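Local atomic coordinates of malonyl CoA-acyl carrier protein transacylase (Staphylococcus aureus, PDB entry 3IM9), a protein that catalyses transfer of the malonyl group from malonyl-CoA to holo-acyl carrier protein in fatty acid biosynthesis. Residues K23-Q28 against M56-E60; Q36-L41 against S79-A84; T67-P72 against V119-Q124; S97-Y101 against M253-L257. One frame throughout, in Å; residues are numbered along the deposited sequence.

Contact 1: K23-Q28 against M56-E60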
loop_
_atom_site.group_PDB
_atom_site.type_symbol
_atom_site.label_atom_id
_atom_site.label_comp_id
_atom_site.label_asym_id
_atom_site.label_seq_id
_atom_site.Cartn_x
_atom_site.Cartn_y
_atom_site.Cartn_z
ATOM N N LYS A 23 13.408 -1.399 -2.355
ATOM C CA LYS A 23 14.662 -1.900 -2.913
ATOM C C LYS A 23 15.788 -1.196 -2.251
ATOM O O LYS A 23 15.652 0.024 -2.010
ATOM C CB LYS A 23 14.743 -1.713 -4.437
ATOM C CG LYS A 23 14.583 -0.294 -4.932
ATOM C CD LYS A 23 14.752 -0.384 -6.518
ATOM C CE LYS A 23 15.168 0.954 -7.130
ATOM N NZ LYS A 23 16.463 1.509 -6.520
ATOM N N VAL A 24 16.877 -1.941 -1.951
ATOM C CA VAL A 24 18.050 -1.297 -1.427
ATOM C C VAL A 24 18.558 -0.285 -2.447
ATOM O O VAL A 24 18.661 -0.533 -3.666
ATOM C CB VAL A 24 19.156 -2.273 -1.041
ATOM C CG1 VAL A 24 20.331 -1.455 -0.442
ATOM C CG2 VAL A 24 18.579 -3.312 -0.081
ATOM N N GLY A 25 18.783 0.934 -1.952
ATOM C CA GLY A 25 19.232 2.059 -2.778
ATOM C C GLY A 25 18.102 3.083 -2.952
ATOM O O GLY A 25 18.323 4.184 -3.478
ATOM N N MET A 26 16.885 2.736 -2.533
ATOM C CA MET A 26 15.722 3.614 -2.733
ATOM C C MET A 26 15.949 4.994 -2.120
ATOM O O MET A 26 16.325 5.122 -0.928
ATOM C CB MET A 26 14.447 2.971 -2.186
ATOM C CG MET A 26 14.543 2.642 -0.676
ATOM S SD MET A 26 13.173 1.557 -0.102
ATOM C CE MET A 26 11.772 2.740 -0.105
ATOM N N ALA A 27 15.721 6.012 -2.985
ATOM C CA ALA A 27 15.837 7.449 -2.629
ATOM C C ALA A 27 17.282 7.930 -2.543
ATOM O O ALA A 27 17.457 9.133 -2.232
ATOM C CB ALA A 27 14.989 7.801 -1.333
ATOM N N GLN A 28 18.257 7.060 -2.800
ATOM C CA GLN A 28 19.653 7.535 -2.608
ATOM C C GLN A 28 19.971 8.668 -3.620
ATOM O O GLN A 28 20.766 9.537 -3.295
ATOM C CB GLN A 28 20.610 6.350 -2.626
ATOM C CG GLN A 28 20.815 5.905 -3.983
ATOM C CD GLN A 28 21.652 4.648 -3.976
ATOM O OE1 GLN A 28 21.566 3.881 -4.939
ATOM N NE2 GLN A 28 22.379 4.357 -2.823
ATOM N N MET A 56 17.518 2.368 4.032
ATOM C CA MET A 56 17.039 2.581 2.674
ATOM C C MET A 56 18.190 2.458 1.614
ATOM O O MET A 56 18.036 1.870 0.527
ATOM C CB MET A 56 16.405 3.969 2.517
ATOM C CG MET A 56 15.056 3.990 3.301
ATOM S SD MET A 56 14.409 5.652 3.438
ATOM C CE MET A 56 13.917 5.992 1.717
ATOM N N PHE A 57 19.327 3.073 1.901
ATOM C CA PHE A 57 20.334 3.238 0.861
ATOM C C PHE A 57 21.325 2.092 0.741
ATOM O O PHE A 57 21.728 1.870 -0.434
ATOM C CB PHE A 57 21.188 4.530 1.124
ATOM C CG PHE A 57 20.394 5.834 1.197
ATOM C CD1 PHE A 57 19.080 6.011 0.696
ATOM C CD2 PHE A 57 21.060 6.970 1.781
ATOM C CE1 PHE A 57 18.383 7.262 0.812
ATOM C CE2 PHE A 57 20.362 8.177 1.851
ATOM C CZ PHE A 57 19.059 8.359 1.362
ATOM N N THR A 58 21.747 1.460 1.833
ATOM C CA THR A 58 22.752 0.422 1.745
ATOM C C THR A 58 22.311 -0.857 2.515
ATOM O O THR A 58 22.777 -1.953 2.148
ATOM C CB THR A 58 24.118 0.904 2.266
ATOM O OG1 THR A 58 23.977 1.591 3.489
ATOM C CG2 THR A 58 24.655 1.965 1.315
ATOM N N ASP A 59 21.465 -0.747 3.548
ATOM C CA ASP A 59 20.903 -1.854 4.326
ATOM C C ASP A 59 21.962 -2.898 4.715
ATOM O O ASP A 59 21.818 -4.093 4.414
ATOM C CB ASP A 59 19.787 -2.510 3.593
ATOM C CG ASP A 59 18.955 -3.376 4.522
ATOM O OD1 ASP A 59 18.228 -4.268 3.969
ATOM O OD2 ASP A 59 18.992 -3.152 5.747
ATOM N N GLU A 60 22.947 -2.443 5.456
ATOM C CA GLU A 60 24.031 -3.393 5.780
ATOM C C GLU A 60 23.508 -4.495 6.753
ATOM O O GLU A 60 24.162 -5.567 6.808
ATOM C CB GLU A 60 25.198 -2.646 6.393
ATOM C CG GLU A 60 24.848 -2.117 7.755
ATOM C CD GLU A 60 26.047 -1.536 8.620
ATOM O OE1 GLU A 60 27.246 -1.775 8.287
ATOM O OE2 GLU A 60 25.733 -0.866 9.638
#
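Phe57 and Gln28 show how a flat ring can be held by quite different neighbours at its rim and its face. CA of Gln28 lies over one face in a CH-pi contact, 3.9 Å from the centroid of the Phe57 ring, while the carbonyl oxygen of Met26 meets the edge in the ring plane, 3.3 Å from Phe57 CD1. Gln28 places CG between its own backbone N and carbonyl carbon (chi1 77°) and then runs extended, so that it slides past Phe57 in the opposite direction, with CB 3.7 Å from CD1 of the ring. The two methionines cross at about a right angle. Met56 bends only at its last torsion (chi3 70°), which brings its CE to 3.7 Å from Ala27 CB, whereas Met26 meets it through CG, 3.9 Å from Met56 CB. Val24 spreads its two branches: CG1 lies against the carbonyl oxygens of Phe57 and Thr58, and CG2 against CB of Asp59. The backbone tie is Gly25 N to Met56 O at 2.8 Å; two overlapping type II turns, Lys23 to Met26 and Gly25 to Gln28, present the loop to the end of helix 52-57. Behind it, Met56 and Ala27 pack on Leu41 of helix 35-47 and His77 of helix 67-84, so the loop after strand 11-16 is joined to three helices.

Contact 2: Q36-L41 against S79-A84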
loop_
_atom_site.group_PDB
_atom_site.type_symbol
_atom_site.label_atom_id
_atom_site.label_comp_id
_atom_site.label_asym_id
_atom_site.label_seq_id
_atom_site.Cartn_x
_atom_site.Cartn_y
_atom_site.Cartn_z
ATOM N N GLN A 36 13.675 19.803 -1.495
ATOM C CA GLN A 36 12.360 19.409 -0.916
ATOM C C GLN A 36 12.419 17.948 -0.518
ATOM O O GLN A 36 11.912 17.595 0.574
ATOM C CB GLN A 36 11.216 19.648 -1.894
ATOM C CG GLN A 36 10.843 21.187 -2.079
ATOM C CD GLN A 36 11.951 21.985 -2.758
ATOM O OE1 GLN A 36 12.443 21.619 -3.847
ATOM N NE2 GLN A 36 12.396 23.075 -2.085
ATOM N N ALA A 37 12.960 17.103 -1.420
ATOM C CA ALA A 37 13.088 15.697 -1.052
ATOM C C ALA A 37 13.978 15.556 0.147
ATOM O O ALA A 37 13.723 14.700 0.985
ATOM C CB ALA A 37 13.646 14.901 -2.184
ATOM N N THR A 38 15.073 16.296 0.271
ATOM C CA THR A 38 15.969 16.133 1.378
ATOM C C THR A 38 15.391 16.572 2.706
ATOM O O THR A 38 15.658 15.972 3.742
ATOM C CB THR A 38 17.308 16.925 1.092
ATOM O OG1 THR A 38 17.871 16.428 -0.116
ATOM C CG2 THR A 38 18.306 16.862 2.216
ATOM N N GLU A 39 14.511 17.567 2.657
ATOM C CA GLU A 39 13.772 17.919 3.873
ATOM C C GLU A 39 12.948 16.731 4.460
ATOM O O GLU A 39 12.962 16.509 5.679
ATOM C CB GLU A 39 12.860 19.066 3.534
ATOM C CG GLU A 39 12.048 19.520 4.733
ATOM C CD GLU A 39 11.257 20.817 4.460
ATOM O OE1 GLU A 39 11.079 21.259 3.246
ATOM O OE2 GLU A 39 10.806 21.369 5.508
ATOM N N ILE A 40 12.316 15.982 3.549
ATOM C CA ILE A 40 11.552 14.826 3.971
ATOM C C ILE A 40 12.490 13.753 4.491
ATOM O O ILE A 40 12.289 13.173 5.570
ATOM C CB ILE A 40 10.687 14.277 2.834
ATOM C CG1 ILE A 40 9.574 15.265 2.381
ATOM C CG2 ILE A 40 10.032 12.927 3.223
ATOM C CD1 ILE A 40 8.589 15.644 3.506
ATOM N N LEU A 41 13.556 13.464 3.717
ATOM C CA LEU A 41 14.468 12.385 4.163
ATOM C C LEU A 41 15.111 12.703 5.504
ATOM O O LEU A 41 15.253 11.839 6.342
ATOM C CB LEU A 41 15.531 12.203 3.025
ATOM C CG LEU A 41 14.899 11.590 1.805
ATOM C CD1 LEU A 41 15.776 11.871 0.574
ATOM C CD2 LEU A 41 14.840 10.013 1.906
ATOM N N SER A 79 7.001 10.134 -0.085
ATOM C CA SER A 79 6.725 11.541 0.330
ATOM C C SER A 79 7.856 12.440 -0.156
ATOM O O SER A 79 7.617 13.650 -0.398
ATOM C CB SER A 79 6.632 11.596 1.844
ATOM O OG SER A 79 5.429 10.880 2.288
ATOM N N ALA A 80 9.079 11.942 -0.211
ATOM C CA ALA A 80 10.224 12.770 -0.647
ATOM C C ALA A 80 10.058 13.086 -2.114
ATOM O O ALA A 80 10.254 14.227 -2.558
ATOM C CB ALA A 80 11.560 12.016 -0.401
ATOM N N LEU A 81 9.663 12.088 -2.906
ATOM C CA LEU A 81 9.358 12.320 -4.324
ATOM C C LEU A 81 8.246 13.298 -4.458
ATOM O O LEU A 81 8.283 14.217 -5.322
ATOM C CB LEU A 81 9.034 11.039 -5.094
ATOM C CG LEU A 81 10.151 10.043 -5.258
ATOM C CD1 LEU A 81 9.620 8.700 -5.726
ATOM C CD2 LEU A 81 11.164 10.506 -6.300
ATOM N N LEU A 82 7.165 13.093 -3.719
ATOM C CA LEU A 82 5.999 13.969 -3.786
ATOM C C LEU A 82 6.400 15.424 -3.496
ATOM O O LEU A 82 5.948 16.297 -4.227
ATOM C CB LEU A 82 4.914 13.384 -2.810
ATOM C CG LEU A 82 3.598 14.157 -2.864
ATOM C CD1 LEU A 82 2.915 13.817 -4.134
ATOM C CD2 LEU A 82 2.843 13.614 -1.728
ATOM N N ALA A 83 7.267 15.658 -2.502
ATOM C CA ALA A 83 7.623 17.048 -2.050
ATOM C C ALA A 83 8.410 17.689 -3.234
ATOM O O ALA A 83 8.351 18.906 -3.366
ATOM C CB ALA A 83 8.429 16.954 -0.815
ATOM N N ALA A 84 9.103 16.913 -4.073
ATOM C CA ALA A 84 9.972 17.454 -5.145
ATOM C C ALA A 84 9.184 17.769 -6.392
ATOM O O ALA A 84 9.691 18.491 -7.272
ATOM C CB ALA A 84 11.125 16.505 -5.481
HETATM O O HOH W 1 11.700 20.193 -6.589
#
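Ile40 lies across Ala80, its CG2 methyl 3.7 Å from Ala80 N. This is close antiparallel helix packing in the acyltransferase domain: the axes of the segments 36-41 and 79-84 approach to 7.5 Å, with 150° between their directions. Alanine makes such an approach possible. Ala37 and Ala80 face each other with nothing larger than a methyl, their CA atoms 4.1 Å apart, close enough for Ala37 CA to make a CA-H...O contact with Ala80 O, and Ala37 CB rests against the same carbonyl oxygen. With CG1 anti to the carbonyl carbon (chi1 -65°), Ile40 sends CG2 to Ser79 CB and Ala80, and CG1 to both Ser79 O and the Ala83 methyl, with CG1 3.8 Å from Ala83 CB. Leu41 adds CG against the Ala80 methyl. Beyond the pair, Phe112 of helix 112-128 packs on both Ile40 and Ser79. No direct hydrogen bond joins the segments, and the polar link is left to the more exposed end. There Gln36 lays CB 3.3 Å from Ala83 O and bends at chi2 (67°), and one water donates both to its OE1 and to Ala84 O, the latter at 2.7 Å.

Contact 3: T67-P72 against V119-Q124. With ACT (acetate ion), chain C.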
loop_
_atom_site.group_PDB
_atom_site.type_symbol
_atom_site.label_atom_id
_atom_site.label_comp_id
_atom_site.label_asym_id
_atom_site.label_seq_id
_atom_site.Cartn_x
_atom_site.Cartn_y
_atom_site.Cartn_z
ATOM N N THR A 67 8.948 -5.465 7.802
ATOM C CA THR A 67 7.880 -4.415 7.644
ATOM C C THR A 67 7.953 -3.272 8.661
ATOM O O THR A 67 7.572 -2.136 8.295
ATOM C CB THR A 67 6.520 -5.110 7.633
ATOM O OG1 THR A 67 5.581 -4.206 7.022
ATOM C CG2 THR A 67 6.064 -5.568 8.991
ATOM N N GLU A 68 8.506 -3.513 9.871
ATOM C CA GLU A 68 8.645 -2.390 10.855
ATOM C C GLU A 68 9.582 -1.299 10.297
ATOM O O GLU A 68 9.469 -0.098 10.672
ATOM C CB GLU A 68 9.070 -2.881 12.258
ATOM C CG GLU A 68 10.389 -3.602 12.310
ATOM C CD GLU A 68 10.323 -5.084 12.053
ATOM O OE1 GLU A 68 11.156 -5.750 12.695
ATOM O OE2 GLU A 68 9.586 -5.609 11.203
ATOM N N ASN A 69 10.504 -1.726 9.452
ATOM C CA ASN A 69 11.415 -0.815 8.717
ATOM C C ASN A 69 10.917 -0.436 7.345
ATOM O O ASN A 69 11.022 0.736 6.939
ATOM C CB ASN A 69 12.793 -1.417 8.571
ATOM C CG ASN A 69 13.317 -1.948 9.893
ATOM O OD1 ASN A 69 13.259 -1.258 10.905
ATOM N ND2 ASN A 69 13.855 -3.207 9.889
ATOM N N THR A 70 10.306 -1.388 6.614
ATOM C CA THR A 70 9.938 -1.089 5.235
ATOM C C THR A 70 8.839 -0.040 5.217
ATOM O O THR A 70 8.784 0.776 4.283
ATOM C CB THR A 70 9.285 -2.331 4.550
ATOM O OG1 THR A 70 9.963 -3.553 5.013
ATOM C CG2 THR A 70 9.521 -2.149 3.051
ATOM N N GLN A 71 7.916 -0.098 6.173
ATOM C CA GLN A 71 6.780 0.861 6.123
ATOM C C GLN A 71 7.246 2.339 6.171
ATOM O O GLN A 71 6.875 3.114 5.290
ATOM C CB GLN A 71 5.729 0.551 7.160
ATOM C CG GLN A 71 5.010 -0.799 6.838
ATOM C CD GLN A 71 3.818 -1.060 7.703
ATOM O OE1 GLN A 71 3.049 -0.137 8.047
ATOM N NE2 GLN A 71 3.635 -2.350 8.119
ATOM N N PRO A 72 8.028 2.738 7.178
ATOM C CA PRO A 72 8.496 4.131 7.162
ATOM C C PRO A 72 9.445 4.370 6.001
ATOM O O PRO A 72 9.432 5.498 5.476
ATOM C CB PRO A 72 9.269 4.291 8.523
ATOM C CG PRO A 72 9.520 2.859 8.992
ATOM C CD PRO A 72 8.336 2.056 8.453
ATOM N N VAL A 119 3.263 4.985 10.850
ATOM C CA VAL A 119 3.500 3.740 10.114
ATOM C C VAL A 119 4.657 2.967 10.722
ATOM O O VAL A 119 4.696 1.692 10.609
ATOM C CB VAL A 119 3.754 3.976 8.599
ATOM C CG1 VAL A 119 2.535 4.631 7.970
ATOM C CG2 VAL A 119 5.078 4.699 8.260
ATOM N N ARG A 120 5.619 3.619 11.425
ATOM C CA ARG A 120 6.557 2.851 12.170
ATOM C C ARG A 120 5.839 2.016 13.253
ATOM O O ARG A 120 6.167 0.820 13.408
ATOM C CB ARG A 120 7.620 3.846 12.809
ATOM C CG ARG A 120 8.538 3.199 13.888
ATOM C CD ARG A 120 9.410 2.166 13.244
ATOM N NE ARG A 120 10.552 1.873 14.163
ATOM C CZ ARG A 120 11.459 0.957 13.916
ATOM N NH1 ARG A 120 11.387 0.201 12.799
ATOM N NH2 ARG A 120 12.515 0.770 14.781
ATOM N N LYS A 121 4.889 2.623 14.021
ATOM C CA LYS A 121 4.181 1.816 14.980
ATOM C C LYS A 121 3.326 0.722 14.294
ATOM O O LYS A 121 3.326 -0.375 14.797
ATOM C CB LYS A 121 3.226 2.766 15.791
ATOM C CG LYS A 121 2.428 2.035 16.933
ATOM C CD LYS A 121 3.270 1.494 18.027
ATOM C CE LYS A 121 3.708 2.598 18.946
ATOM N NZ LYS A 121 4.281 2.048 20.276
ATOM N N ARG A 122 2.686 1.055 13.178
ATOM C CA ARG A 122 1.861 0.050 12.435
ATOM C C ARG A 122 2.739 -1.167 12.072
ATOM O O ARG A 122 2.364 -2.294 12.339
ATOM C CB ARG A 122 1.402 0.708 11.133
ATOM C CG ARG A 122 0.409 -0.133 10.359
ATOM C CD ARG A 122 -0.086 0.657 9.159
ATOM N NE ARG A 122 -1.006 -0.069 8.305
ATOM C CZ ARG A 122 -0.636 -0.812 7.275
ATOM N NH1 ARG A 122 0.644 -0.976 6.965
ATOM N NH2 ARG A 122 -1.543 -1.365 6.497
ATOM N N GLY A 123 3.960 -0.898 11.571
ATOM C CA GLY A 123 4.886 -1.972 11.183
ATOM C C GLY A 123 5.324 -2.792 12.394
ATOM O O GLY A 123 5.430 -4.047 12.328
ATOM N N GLN A 124 5.631 -2.111 13.522
ATOM C CA GLN A 124 6.101 -2.851 14.715
ATOM C C GLN A 124 4.940 -3.683 15.292
ATOM O O GLN A 124 5.170 -4.837 15.627
ATOM C CB GLN A 124 6.521 -1.893 15.841
ATOM C CG GLN A 124 7.794 -1.104 15.470
ATOM C CD GLN A 124 8.083 -0.090 16.532
ATOM O OE1 GLN A 124 7.196 0.720 16.950
ATOM N NE2 GLN A 124 9.317 -0.140 17.017
HETATM C C ACT C . 7.287 -8.435 7.063
HETATM O O ACT C . 8.186 -8.100 7.822
HETATM O OXT ACT C . 6.323 -8.992 7.663
HETATM C CH3 ACT C . 7.306 -8.212 5.594
HETATM O O HOH W 2 14.342 -1.342 13.454
#
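Beside Ser97 and His207, the active-site residues by similarity, this contact carries Arg122 of the calcium site on one of two antiparallel helices, where Gln71 of the other helix meets it. Arg122 NH1 donates to Gln71 OE1 at 2.8 Å, the acceptor lying exactly in the guanidinium plane although the donor stands above the carbonyl plane of the amide. The two flat groups are turned 70° against each other. The other atom of the same amide is fixed too, since NE2 gives a nearly straight bond (170°) to Thr67 OG1, one turn back, and that hydroxyl also meets Gln19. Thr67 N donates to an acetate ion, probably from the crystallisation liquor. Having no side chain, Gly123 lets the helices close in: its CA lies 3.8 Å from that of Glu68 and 3.3 Å from Gln71 NE2. Arg120, bent at chi2 (66°), lets NH1 donate to two acceptors, Glu68 O at 2.9 Å and Asn69 OD1 at 3.0 Å. A water joins Asn69 OD1 to Arg120 NH2, which also forms a salt bridge with Asp49. Val119 inserts CG2 against Pro72 CA. The bonds are consistent with a chain of orientation: the Thr67 hydroxyl would fix the amide of Gln71, which accepts from Arg122 NH1, leaving NH2 of that arginine to reach Ser97 OG and Gln256 OE1.

Contact 4: S97-Y101 against M253-L257. With CA (calcium ion), chain B.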
loop_
_atom_site.group_PDB
_atom_site.type_symbol
_atom_site.label_atom_id
_atom_site.label_comp_id
_atom_site.label_asym_id
_atom_site.label_seq_id
_atom_site.Cartn_x
_atom_site.Cartn_y
_atom_site.Cartn_z
ATOM N N SER A 97 -2.203 -0.595 0.950
ATOM C CA SER A 97 -1.904 -0.987 2.334
ATOM C C SER A 97 -1.075 0.125 3.001
ATOM O O SER A 97 -1.629 1.183 3.335
ATOM C CB SER A 97 -1.290 -2.360 2.435
ATOM O OG SER A 97 -1.134 -2.707 3.806
ATOM N N LEU A 98 0.241 -0.039 3.189
ATOM C CA LEU A 98 1.066 1.079 3.662
ATOM C C LEU A 98 0.836 2.328 2.760
ATOM O O LEU A 98 0.849 3.478 3.243
ATOM C CB LEU A 98 2.533 0.591 3.641
ATOM C CG LEU A 98 3.590 1.653 4.049
ATOM C CD1 LEU A 98 3.947 2.663 2.891
ATOM C CD2 LEU A 98 3.247 2.359 5.376
ATOM N N GLY A 99 0.784 2.106 1.462
ATOM C CA GLY A 99 0.654 3.214 0.525
ATOM C C GLY A 99 -0.497 4.170 0.827
ATOM O O GLY A 99 -0.443 5.328 0.410
ATOM N N GLU A 100 -1.549 3.669 1.519
ATOM C CA GLU A 100 -2.661 4.561 1.834
ATOM C C GLU A 100 -2.160 5.684 2.723
ATOM O O GLU A 100 -2.738 6.783 2.667
ATOM C CB GLU A 100 -3.773 3.734 2.512
ATOM C CG GLU A 100 -5.126 4.543 2.699
ATOM C CD GLU A 100 -6.300 3.638 2.717
ATOM O OE1 GLU A 100 -6.359 2.702 1.894
ATOM O OE2 GLU A 100 -7.191 3.899 3.566
ATOM N N TYR A 101 -1.148 5.433 3.558
ATOM C CA TYR A 101 -0.572 6.519 4.420
ATOM C C TYR A 101 0.109 7.557 3.561
ATOM O O TYR A 101 0.096 8.757 3.914
ATOM C CB TYR A 101 0.287 5.930 5.503
ATOM C CG TYR A 101 -0.543 5.203 6.503
ATOM C CD1 TYR A 101 -0.837 3.825 6.379
ATOM C CD2 TYR A 101 -1.041 5.892 7.625
ATOM C CE1 TYR A 101 -1.651 3.128 7.300
ATOM C CE2 TYR A 101 -1.873 5.235 8.550
ATOM C CZ TYR A 101 -2.160 3.888 8.371
ATOM O OH TYR A 101 -2.989 3.288 9.312
ATOM N N MET A 253 -8.694 3.469 8.718
ATOM C CA MET A 253 -7.325 2.999 8.825
ATOM C C MET A 253 -7.214 1.914 9.866
ATOM O O MET A 253 -6.275 1.041 9.736
ATOM C CB MET A 253 -6.394 4.177 9.267
ATOM C CG MET A 253 -6.311 5.341 8.150
ATOM S SD MET A 253 -6.392 4.845 6.448
ATOM C CE MET A 253 -4.836 3.846 6.256
ATOM N N VAL A 254 -8.012 1.981 10.951
ATOM C CA VAL A 254 -7.963 0.883 11.868
ATOM C C VAL A 254 -8.601 -0.402 11.196
ATOM O O VAL A 254 -7.993 -1.512 11.265
ATOM C CB VAL A 254 -8.769 1.223 13.178
ATOM C CG1 VAL A 254 -8.631 0.047 14.120
ATOM C CG2 VAL A 254 -8.126 2.478 13.766
ATOM N N LYS A 255 -9.728 -0.223 10.503
ATOM C CA LYS A 255 -10.375 -1.419 9.828
ATOM C C LYS A 255 -9.463 -2.010 8.759
ATOM O O LYS A 255 -9.481 -3.201 8.533
ATOM C CB LYS A 255 -11.675 -1.028 9.152
ATOM C CG LYS A 255 -12.676 -0.521 10.182
ATOM C CD LYS A 255 -14.002 -0.191 9.493
ATOM C CE LYS A 255 -15.023 0.179 10.639
ATOM N NZ LYS A 255 -16.381 0.532 10.055
ATOM N N GLN A 256 -8.630 -1.149 8.163
ATOM C CA GLN A 256 -7.743 -1.569 7.066
ATOM C C GLN A 256 -6.834 -2.730 7.547
ATOM O O GLN A 256 -6.518 -3.643 6.756
ATOM C CB GLN A 256 -6.868 -0.396 6.638
ATOM C CG GLN A 256 -6.132 -0.660 5.295
ATOM C CD GLN A 256 -4.775 0.049 5.251
ATOM O OE1 GLN A 256 -4.027 0.060 6.225
ATOM N NE2 GLN A 256 -4.471 0.638 4.128
ATOM N N LEU A 257 -6.478 -2.723 8.811
ATOM C CA LEU A 257 -5.546 -3.739 9.369
ATOM C C LEU A 257 -6.079 -5.135 9.157
ATOM O O LEU A 257 -5.222 -6.041 8.968
ATOM C CB LEU A 257 -5.273 -3.506 10.859
ATOM C CG LEU A 257 -4.625 -2.121 11.192
ATOM C CD1 LEU A 257 -4.643 -1.949 12.690
ATOM C CD2 LEU A 257 -3.154 -2.093 10.665
HETATM CA CA CA B . -3.833 0.808 8.714
#
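Metal coordination joins Tyr101 to Met253 and Gln256. The calcium ion is bound by Tyr101 OH at 2.7 Å, by the backbone oxygen Met253 O at the same length, and by Gln256 OE1 at 2.6 Å; Arg122 completes the set of residues around it. The ion lies at the edge of the Tyr101 ring, in its plane.

Contact with the ring face falls to Met253, which approaches Tyr101 from the opposite direction. Its CE methyl stands over one face, offset toward the rim, 3.4 Å from CZ of Tyr101, and the sulfur lies farther above the same ring in a Met-aromatic contact. The methionine bends at chi2 (-34°) and folds again at chi3, so that the methyl reaches the ring while SD comes 3.1 Å from Glu100 OE2.

Ser97 and Gly99 fit the nucleophile elbow of this family, the turn that leads into helix 99-106, consistent with the strained backbone of Ser97 (phi 64°). By similarity Ser97 and His207 are the catalytic residues, and OG of Ser97 is hydrogen-bonded to His207 NE2.

Hydrogen bonding centres on the carbonyl oxygen of Ser97. Gln256 NE2 donates to Ser97 O at 3.0 Å, and Glu100 N reaches the same oxygen from the other face of its plane. One amide thus serves two roles, NE2 holding the Ser97 carbonyl while OE1 stays on the calcium. The carboxylate of Glu100, across from this amide with its plane turned 61°, is held by Asn237 N and Gln236 NE2.

Contacts 1 and 2 lie toward the periphery, each centred about 19 Å from the centre of the chain, though contact 2 is largely buried and contact 1 only partly. They touch through Leu41. Helix 67-84 runs through contacts 2 and 3, giving both an antiparallel pair, but small apolar side chains close the first and arginine hydrogen bonds dominate the second. Contact 4 lies nearest the centre, about 7 Å from it, and is the one with metal ligands among both segments. Contacts 3 and 4 meet at Arg122 and Val119, and there hydrogen bonds and metal ligation take over from the largely apolar packing of contact 2.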